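Local coordinates for organic hydroperoxide resistance protein (Deinococcus radiodurans, PDB 1USP), which probably detoxifies organic hydroperoxides as a thiol-dependent peroxidase of the OsmC/Ohr family, reducing them to the corresponding alcohols, at residues Thr6-Ala11 / Arg20-Arg25; Ala75-Thr80 / His101-Ser106; Asp95-Gly100 / Asp132-Val137. All blocks are in the same frame, centred on the assembly; numbering follows the deposited sequence.

Interaction 1: residues Thr6-Ala11 / Arg20-Arg25; sequences TAEATA and RSSDDR
Ala-9 and Ser-21 face each other as a non-hydrogen-bonded antiparallel pair, with their CA atoms 3.9 Å apart. Thr-10 and Arg-20 form the next pair, hydrogen-bonded in both directions. The bond from Thr-10 N to Arg-20 O is 2.9 Å and nearly straight at 169°. The return bond from Arg-20 N to Thr-10 O is more bent, at 136°. On the other side of Ala-9, Ser-22 N donates to Glu-8 O at 2.9 Å. Side-chain contact is light. The Ser-22 hydroxyl lies alongside the CB of Glu-8, OG to CB 3.8 Å. A water joins the same two residues by accepting from Glu-8 N and hydrogen-bonding to Ser-22 OG. The extended Glu-8 chain carries its carboxylate on to a salt bridge with Arg-82 of the other subunit. These pairs belong to the N-terminal beta hairpin of strands 5-12 and 18-21. Strand 5-12 also pairs antiparallel with a strand of the other subunit, which continues the sheet across the dimer interface. Beyond the last pair the chain leaves the strand in a type I turn from Ser-21 to Asp-24. Asp-24 N to Ser-21 O closes it, and the Asp-23 carboxylate braces it. Asp-23 OD1 receives Ser-21 OG at 2.7 Å and Arg-25 N at 2.9 Å, the latter closing an Asx turn. Ser-21 OG sits between its backbone N and carbonyl carbon (chi1 59°), which turns it to Asp-23. Asp-23 OD2 takes Arg-25 NH1 at 2.9 Å in a salt bridge and also bonds Gln-48 of the other subunit. Arg-20 reaches out in extended form and grips Asp-24 side-on. Its NE and NH2 each hold one carboxylate oxygen, with OD1 in the guanidinium plane, so the group is held against rotation.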
loop_
_atom_site.group_PDB
_atom_site.type_symbol
_atom_site.label_atom_id
_atom_site.label_comp_id
_atom_site.label_asym_id
_atom_site.label_seq_id
_atom_site.Cartn_x
_atom_site.Cartn_y
_atom_site.Cartn_z
ATOM N N THR B 6 2.321 -0.166 14.528
ATOM C CA THR B 6 1.045 -0.478 13.891
ATOM C C THR B 6 0.371 0.792 13.404
ATOM O O THR B 6 0.232 1.747 14.156
ATOM C CB THR B 6 0.115 -1.204 14.874
ATOM O OG1 THR B 6 0.772 -2.369 15.389
ATOM C CG2 THR B 6 -1.085 -1.770 14.147
ATOM N N ALA B 7 -0.002 0.799 12.127
ATOM C CA ALA B 7 -0.751 1.881 11.503
ATOM C C ALA B 7 -2.210 1.435 11.319
ATOM O O ALA B 7 -2.488 0.243 11.248
ATOM C CB ALA B 7 -0.120 2.224 10.138
ATOM N N GLU B 8 -3.119 2.401 11.250
ATOM C CA GLU B 8 -4.542 2.161 11.061
ATOM C C GLU B 8 -5.149 3.182 10.122
ATOM O O GLU B 8 -4.859 4.387 10.204
ATOM C CB GLU B 8 -5.289 2.235 12.407
ATOM C CG GLU B 8 -6.790 2.056 12.272
ATOM C CD GLU B 8 -7.507 2.083 13.606
ATOM O OE1 GLU B 8 -7.170 1.252 14.473
ATOM O OE2 GLU B 8 -8.393 2.958 13.779
ATOM N N ALA B 9 -6.033 2.711 9.257
ATOM C CA ALA B 9 -6.754 3.580 8.364
ATOM C C ALA B 9 -8.147 3.046 8.109
ATOM O O ALA B 9 -8.377 1.837 8.095
ATOM C CB ALA B 9 -5.992 3.776 7.073
ATOM N N THR B 10 -9.082 3.969 7.954
ATOM C CA THR B 10 -10.471 3.637 7.676
ATOM C C THR B 10 -10.911 4.279 6.385
ATOM O O THR B 10 -10.668 5.470 6.178
ATOM C CB THR B 10 -11.357 4.131 8.819
ATOM O OG1 THR B 10 -11.042 3.394 9.995
ATOM C CG2 THR B 10 -12.828 3.817 8.561
ATOM N N ALA B 11 -11.546 3.475 5.528
ATOM C CA ALA B 11 -12.100 3.927 4.278
ATOM C C ALA B 11 -13.621 3.830 4.283
ATOM O O ALA B 11 -14.196 2.905 4.879
ATOM C CB ALA B 11 -11.558 3.118 3.138
ATOM N N ARG B 20 -8.448 7.374 5.391
ATOM C CA ARG B 20 -7.970 8.298 6.392
ATOM C C ARG B 20 -7.335 7.548 7.530
ATOM O O ARG B 20 -7.979 6.668 8.139
ATOM C CB ARG B 20 -9.166 9.085 6.909
ATOM C CG ARG B 20 -8.818 10.251 7.800
ATOM C CD ARG B 20 -10.055 11.010 8.212
ATOM N NE ARG B 20 -9.726 12.212 8.971
ATOM C CZ ARG B 20 -10.431 13.337 8.919
ATOM N NH1 ARG B 20 -11.499 13.433 8.139
ATOM N NH2 ARG B 20 -10.063 14.378 9.650
ATOM N N SER B 21 -6.080 7.870 7.826
ATOM C CA SER B 21 -5.390 7.211 8.916
ATOM C C SER B 21 -5.891 7.722 10.259
ATOM O O SER B 21 -6.439 8.818 10.368
ATOM C CB SER B 21 -3.873 7.367 8.803
ATOM O OG SER B 21 -3.483 8.728 8.799
ATOM N N SER B 22 -5.658 6.927 11.291
ATOM C CA SER B 22 -6.132 7.240 12.634
ATOM C C SER B 22 -5.434 8.460 13.261
ATOM O O SER B 22 -5.937 9.004 14.227
ATOM C CB SER B 22 -5.947 6.037 13.540
ATOM O OG SER B 22 -4.586 5.725 13.658
ATOM N N ASP B 23 -4.276 8.845 12.731
ATOM C CA ASP B 23 -3.547 10.056 13.165
ATOM C C ASP B 23 -3.685 11.253 12.221
ATOM O O ASP B 23 -3.064 12.309 12.429
ATOM C CB ASP B 23 -2.066 9.735 13.382
ATOM C CG ASP B 23 -1.399 9.178 12.132
ATOM O OD1 ASP B 23 -1.999 9.248 11.020
ATOM O OD2 ASP B 23 -0.279 8.617 12.189
ATOM N N ASP B 24 -4.540 11.111 11.213
ATOM C CA ASP B 24 -4.726 12.086 10.149
ATOM C C ASP B 24 -3.515 12.394 9.260
ATOM O O ASP B 24 -3.619 13.290 8.434
ATOM C CB ASP B 24 -5.283 13.400 10.708
ATOM C CG ASP B 24 -6.787 13.412 10.762
ATOM O OD1 ASP B 24 -7.420 12.305 10.760
ATOM O OD2 ASP B 24 -7.405 14.495 10.851
ATOM N N ARG B 25 -2.404 11.666 9.402
ATOM C CA ARG B 25 -1.255 11.840 8.496
ATOM C C ARG B 25 -1.619 11.607 7.030
ATOM O O ARG B 25 -1.034 12.226 6.111
ATOM C CB ARG B 25 -0.092 10.955 8.900
ATOM C CG ARG B 25 0.636 11.467 10.137
ATOM C CD ARG B 25 1.798 10.589 10.571
ATOM N NE ARG B 25 2.662 11.223 11.580
ATOM C CZ ARG B 25 2.533 11.121 12.906
ATOM N NH1 ARG B 25 1.563 10.411 13.471
ATOM N NH2 ARG B 25 3.397 11.732 13.703
HETATM O O HOH W 1 -2.127 5.188 11.818
#

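Interaction 2: residues Ala75-Thr80 / His101-Ser106; sequences ADSTIT and HFPGLS
A short antiparallel backbone pairing, edged by side-chain packing, joins Thr-78 to His-101 where strand 78-86 begins and strand 93-101 ends. Two bonds make the pair. Thr-78 N donates to His-101 O at 3.0 Å, and His-101 N returns to Thr-78 O at 2.9 Å. The Thr-78 and His-101 side chains leave the sheet on the same face, next to each other. Thr-78 OG1 meets His-101 CB at 3.5 Å, because chi1 of 54° sets the hydroxyl between its backbone N and carbonyl carbon. Pro-103 CD sits over one face of the imidazole, off its centre, and His-101 ND1 bonds Arg-138 O. This is the far end of an antiparallel hairpin, the two strands being consecutive in the mixed sheet of the OsmC-like domain. Strand 78-86 also pairs with a strand of the other subunit. Past His-101 the chain makes a type II turn from Phe-102 to Leu-105, with Gly-104 at a positive phi. Ser-106 then takes the N-cap position of helix 107-120, its OG bonding Glu-108 N weakly. Ser-77 OG touches Phe-102 CD2 at 3.5 Å and is bonded to Pro-74 O. The Phe-102 ring also meets Ile-79, CZ to CD1 4.2 Å, and both side chains reach helices 46-69 and 107-120. Asp-76 and Pro-103 run antiparallel past one another. The Asp-76 carboxylate lies against the proline ring, OD1 to CG 3.5 Å.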
loop_
_atom_site.group_PDB
_atom_site.type_symbol
_atom_site.label_atom_id
_atom_site.label_comp_id
_atom_site.label_asym_id
_atom_site.label_seq_id
_atom_site.Cartn_x
_atom_site.Cartn_y
_atom_site.Cartn_z
ATOM N N ALA B 75 22.132 10.425 -2.048
ATOM C CA ALA B 75 21.005 11.071 -1.371
ATOM C C ALA B 75 19.846 11.438 -2.310
ATOM O O ALA B 75 18.695 11.560 -1.877
ATOM C CB ALA B 75 21.501 12.326 -0.634
ATOM N N ASP B 76 20.162 11.615 -3.586
ATOM C CA ASP B 76 19.166 11.935 -4.613
ATOM C C ASP B 76 18.704 10.701 -5.396
ATOM O O ASP B 76 18.157 10.824 -6.480
ATOM C CB ASP B 76 19.696 13.026 -5.574
ATOM C CG ASP B 76 21.127 12.763 -6.066
ATOM O OD1 ASP B 76 21.804 11.837 -5.549
ATOM O OD2 ASP B 76 21.659 13.455 -6.969
ATOM N N SER B 77 18.918 9.514 -4.839
ATOM C CA SER B 77 18.416 8.277 -5.439
ATOM C C SER B 77 16.897 8.243 -5.374
ATOM O O SER B 77 16.316 8.718 -4.397
ATOM C CB SER B 77 18.981 7.067 -4.713
ATOM O OG SER B 77 20.397 7.034 -4.817
ATOM N N THR B 78 16.270 7.674 -6.406
ATOM C CA THR B 78 14.811 7.549 -6.469
ATOM C C THR B 78 14.388 6.123 -6.766
ATOM O O THR B 78 15.148 5.343 -7.355
ATOM C CB THR B 78 14.236 8.462 -7.567
ATOM O OG1 THR B 78 14.890 8.184 -8.809
ATOM C CG2 THR B 78 14.525 9.913 -7.276
ATOM N N ILE B 79 13.169 5.790 -6.346
ATOM C CA ILE B 79 12.517 4.532 -6.698
ATOM C C ILE B 79 11.163 4.889 -7.303
ATOM O O ILE B 79 10.399 5.664 -6.725
ATOM C CB ILE B 79 12.315 3.670 -5.443
ATOM C CG1 ILE B 79 13.670 3.347 -4.787
ATOM C CG2 ILE B 79 11.530 2.399 -5.780
ATOM C CD1 ILE B 79 14.597 2.508 -5.630
ATOM N N THR B 80 10.877 4.348 -8.473
ATOM C CA THR B 80 9.596 4.586 -9.135
ATOM C C THR B 80 8.911 3.245 -9.188
ATOM O O THR B 80 9.484 2.292 -9.678
ATOM C CB THR B 80 9.812 5.154 -10.532
ATOM O OG1 THR B 80 10.466 6.431 -10.426
ATOM C CG2 THR B 80 8.480 5.450 -11.245
ATOM N N HIS B 101 16.978 4.819 -9.561
ATOM C CA HIS B 101 18.028 5.631 -10.156
ATOM C C HIS B 101 18.979 6.026 -9.033
ATOM O O HIS B 101 18.552 6.600 -8.042
ATOM C CB HIS B 101 17.447 6.863 -10.817
ATOM C CG HIS B 101 18.487 7.797 -11.346
ATOM N ND1 HIS B 101 19.471 7.391 -12.225
ATOM C CD2 HIS B 101 18.715 9.110 -11.104
ATOM C CE1 HIS B 101 20.252 8.418 -12.512
ATOM N NE2 HIS B 101 19.819 9.471 -11.844
ATOM N N PHE B 102 20.251 5.684 -9.181
ATOM C CA PHE B 102 21.253 5.923 -8.150
ATOM C C PHE B 102 22.410 6.741 -8.733
ATOM O O PHE B 102 23.386 6.171 -9.201
ATOM C CB PHE B 102 21.770 4.588 -7.625
ATOM C CG PHE B 102 20.685 3.667 -7.118
ATOM C CD1 PHE B 102 20.087 2.744 -7.966
ATOM C CD2 PHE B 102 20.270 3.720 -5.794
ATOM C CE1 PHE B 102 19.069 1.878 -7.506
ATOM C CE2 PHE B 102 19.269 2.858 -5.328
ATOM C CZ PHE B 102 18.670 1.934 -6.195
ATOM N N PRO B 103 22.314 8.064 -8.708
ATOM C CA PRO B 103 23.302 8.906 -9.399
ATOM C C PRO B 103 24.729 8.577 -8.958
ATOM O O PRO B 103 24.995 8.550 -7.761
ATOM C CB PRO B 103 22.918 10.324 -8.972
ATOM C CG PRO B 103 21.488 10.228 -8.595
ATOM C CD PRO B 103 21.293 8.865 -8.013
ATOM N N GLY B 104 25.607 8.275 -9.913
ATOM C CA GLY B 104 27.017 8.060 -9.619
ATOM C C GLY B 104 27.437 6.622 -9.367
ATOM O O GLY B 104 28.630 6.336 -9.284
ATOM N N LEU B 105 26.474 5.717 -9.221
ATOM C CA LEU B 105 26.771 4.299 -9.089
ATOM C C LEU B 105 26.800 3.655 -10.458
ATOM O O LEU B 105 26.164 4.139 -11.384
ATOM C CB LEU B 105 25.699 3.606 -8.245
ATOM C CG LEU B 105 25.475 4.103 -6.822
ATOM C CD1 LEU B 105 24.657 3.072 -6.048
ATOM C CD2 LEU B 105 26.793 4.395 -6.104
ATOM N N SER B 106 27.517 2.545 -10.580
ATOM C CA SER B 106 27.483 1.739 -11.797
ATOM C C SER B 106 26.211 0.895 -11.849
ATOM O O SER B 106 25.595 0.642 -10.823
ATOM C CB SER B 106 28.710 0.824 -11.875
ATOM O OG SER B 106 28.442 -0.435 -11.293
#

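Interaction 3: residues Asp95-Gly100 / Asp132-Val137; sequences DVELEG and DVRLKV
Leu-98 N donates to Arg-134 O at 2.9 Å, one of five backbone bonds that alternate between the two strands. The strands run parallel, in register from Val-96 with Val-133 to Gly-100 with Val-137. On one face, Lys-136 and Arg-134 both bring positive charge near the Glu-97 carboxylate. Lys-136 NZ is 3.4 Å from Glu-97 OE2, a salt bridge with a weak hydrogen bond. Arg-134 NH1 stands 3.7 Å from the same OE2. This is a long pairing by charge alone, for OE2 lies well out of the guanidinium plane. The bent Lys-136 chain passes over the guanidinium, with CD above its centre. Lys-136 CE lies 3.5 Å from Glu-99 OE1. The opposite face is apolar. Leu-98 CD1 touches both Val-133 CG1 and Leu-135 CD2, at 3.9 Å each, its CG being anti to the carbonyl carbon (chi1 -58°). Leu-98 and Val-133 also pack on Tyr-54 of helix 46-69. This strand pair is thus two-sided, apolar toward the helices and charged on the other face. With two cations beside its OE2, Glu-97 would probably be favoured in its ionised form.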
loop_
_atom_site.group_PDB
_atom_site.type_symbol
_atom_site.label_atom_id
_atom_site.label_comp_id
_atom_site.label_asym_id
_atom_site.label_seq_id
_atom_site.Cartn_x
_atom_site.Cartn_y
_atom_site.Cartn_z
ATOM N N ASP B 95 0.319 -6.116 -10.733
ATOM C CA ASP B 95 1.572 -6.347 -11.426
ATOM C C ASP B 95 2.481 -5.185 -11.029
ATOM O O ASP B 95 2.031 -4.054 -10.991
ATOM C CB ASP B 95 1.263 -6.323 -12.921
ATOM C CG ASP B 95 2.462 -6.558 -13.770
ATOM O OD1 ASP B 95 3.105 -7.612 -13.597
ATOM O OD2 ASP B 95 2.835 -5.741 -14.636
ATOM N N VAL B 96 3.743 -5.444 -10.719
ATOM C CA VAL B 96 4.618 -4.389 -10.215
ATOM C C VAL B 96 5.949 -4.336 -10.937
ATOM O O VAL B 96 6.552 -5.372 -11.193
ATOM C CB VAL B 96 4.890 -4.566 -8.698
ATOM C CG1 VAL B 96 5.862 -3.518 -8.193
ATOM C CG2 VAL B 96 3.574 -4.541 -7.914
ATOM N N GLU B 97 6.384 -3.115 -11.251
ATOM C CA GLU B 97 7.732 -2.802 -11.702
ATOM C C GLU B 97 8.312 -1.707 -10.799
ATOM O O GLU B 97 7.695 -0.658 -10.613
ATOM C CB GLU B 97 7.719 -2.287 -13.152
ATOM C CG GLU B 97 9.091 -1.888 -13.686
ATOM C CD GLU B 97 9.009 -1.079 -14.979
ATOM O OE1 GLU B 97 9.079 0.174 -14.924
ATOM O OE2 GLU B 97 8.877 -1.710 -16.050
ATOM N N LEU B 98 9.493 -1.959 -10.250
ATOM C CA LEU B 98 10.234 -0.994 -9.458
ATOM C C LEU B 98 11.515 -0.611 -10.191
ATOM O O LEU B 98 12.281 -1.488 -10.546
ATOM C CB LEU B 98 10.629 -1.614 -8.120
ATOM C CG LEU B 98 9.496 -2.129 -7.239
ATOM C CD1 LEU B 98 10.056 -2.906 -6.047
ATOM C CD2 LEU B 98 8.665 -0.967 -6.772
ATOM N N GLU B 99 11.745 0.685 -10.377
ATOM C CA GLU B 99 12.907 1.199 -11.099
ATOM C C GLU B 99 13.657 2.227 -10.265
ATOM O O GLU B 99 13.113 3.272 -9.933
ATOM C CB GLU B 99 12.465 1.824 -12.422
ATOM C CG GLU B 99 13.626 2.310 -13.285
ATOM C CD GLU B 99 13.211 2.561 -14.728
ATOM O OE1 GLU B 99 12.579 1.674 -15.336
ATOM O OE2 GLU B 99 13.504 3.643 -15.257
ATOM N N GLY B 100 14.902 1.923 -9.924
ATOM C CA GLY B 100 15.727 2.809 -9.134
ATOM C C GLY B 100 16.770 3.569 -9.929
ATOM O O GLY B 100 17.388 3.037 -10.854
ATOM N N ASP B 132 4.173 -10.618 -9.718
ATOM C CA ASP B 132 5.420 -10.540 -10.470
ATOM C C ASP B 132 5.982 -9.176 -10.142
ATOM O O ASP B 132 5.340 -8.157 -10.438
ATOM C CB ASP B 132 5.173 -10.695 -11.977
ATOM C CG ASP B 132 6.464 -10.683 -12.803
ATOM O OD1 ASP B 132 7.497 -11.243 -12.352
ATOM O OD2 ASP B 132 6.527 -10.142 -13.940
ATOM N N VAL B 133 7.112 -9.149 -9.440
ATOM C CA VAL B 133 7.798 -7.896 -9.158
ATOM C C VAL B 133 9.075 -7.885 -9.970
ATOM O O VAL B 133 9.968 -8.683 -9.730
ATOM C CB VAL B 133 8.140 -7.703 -7.666
ATOM C CG1 VAL B 133 8.909 -6.397 -7.466
ATOM C CG2 VAL B 133 6.874 -7.714 -6.819
ATOM N N ARG B 134 9.147 -6.970 -10.922
ATOM C CA ARG B 134 10.314 -6.803 -11.773
ATOM C C ARG B 134 11.158 -5.619 -11.296
ATOM O O ARG B 134 10.641 -4.522 -11.150
ATOM C CB ARG B 134 9.832 -6.556 -13.199
ATOM C CG ARG B 134 10.934 -6.533 -14.203
ATOM C CD ARG B 134 10.451 -6.441 -15.613
ATOM N NE ARG B 134 11.557 -6.066 -16.497
ATOM C CZ ARG B 134 11.461 -5.239 -17.530
ATOM N NH1 ARG B 134 10.312 -4.630 -17.822
ATOM N NH2 ARG B 134 12.548 -4.993 -18.260
ATOM N N LEU B 135 12.448 -5.858 -11.064
ATOM C CA LEU B 135 13.411 -4.848 -10.633
ATOM C C LEU B 135 14.235 -4.307 -11.810
ATOM O O LEU B 135 14.827 -5.081 -12.567
ATOM C CB LEU B 135 14.377 -5.460 -9.612
ATOM C CG LEU B 135 13.767 -6.046 -8.341
ATOM C CD1 LEU B 135 14.862 -6.481 -7.366
ATOM C CD2 LEU B 135 12.811 -5.067 -7.687
ATOM N N LYS B 136 14.273 -2.983 -11.940
ATOM C CA LYS B 136 14.995 -2.292 -13.006
ATOM C C LYS B 136 15.855 -1.172 -12.434
ATOM O O LYS B 136 15.520 -0.564 -11.421
ATOM C CB LYS B 136 14.060 -1.664 -14.052
ATOM C CG LYS B 136 12.813 -2.444 -14.414
ATOM C CD LYS B 136 12.734 -2.755 -15.898
ATOM C CE LYS B 136 12.842 -1.524 -16.804
ATOM N NZ LYS B 136 11.738 -1.469 -17.831
ATOM N N VAL B 137 16.965 -0.913 -13.118
ATOM C CA VAL B 137 17.829 0.215 -12.841
ATOM C C VAL B 137 17.752 1.196 -14.021
ATOM O O VAL B 137 17.714 0.805 -15.184
ATOM C CB VAL B 137 19.284 -0.247 -12.622
ATOM C CG1 VAL B 137 20.234 0.941 -12.607
ATOM C CG2 VAL B 137 19.409 -1.023 -11.316
#

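From the N terminus, interaction 1 comes first and closes a short loop of eight residues within the hairpin of strands 5-12 and 18-21. It is complete before interaction 2 opens. Interactions 2 and 3 cross, since 95-100 lies between 75-80 and 101-106, while 132-137 follows both. Interaction 2 closes the hairpin of strands 78-86 and 93-101. Interaction 3 closes a longer loop that holds two helices and adds strand 133-137 to the same sheet. The two touch directly: Thr-80 O is 2.9 Å from Glu-99 N, a probable hydrogen bond. Interaction 1 lies on the opposite side of the chain's centre, about 18 Å from interaction 2 between nearest atoms.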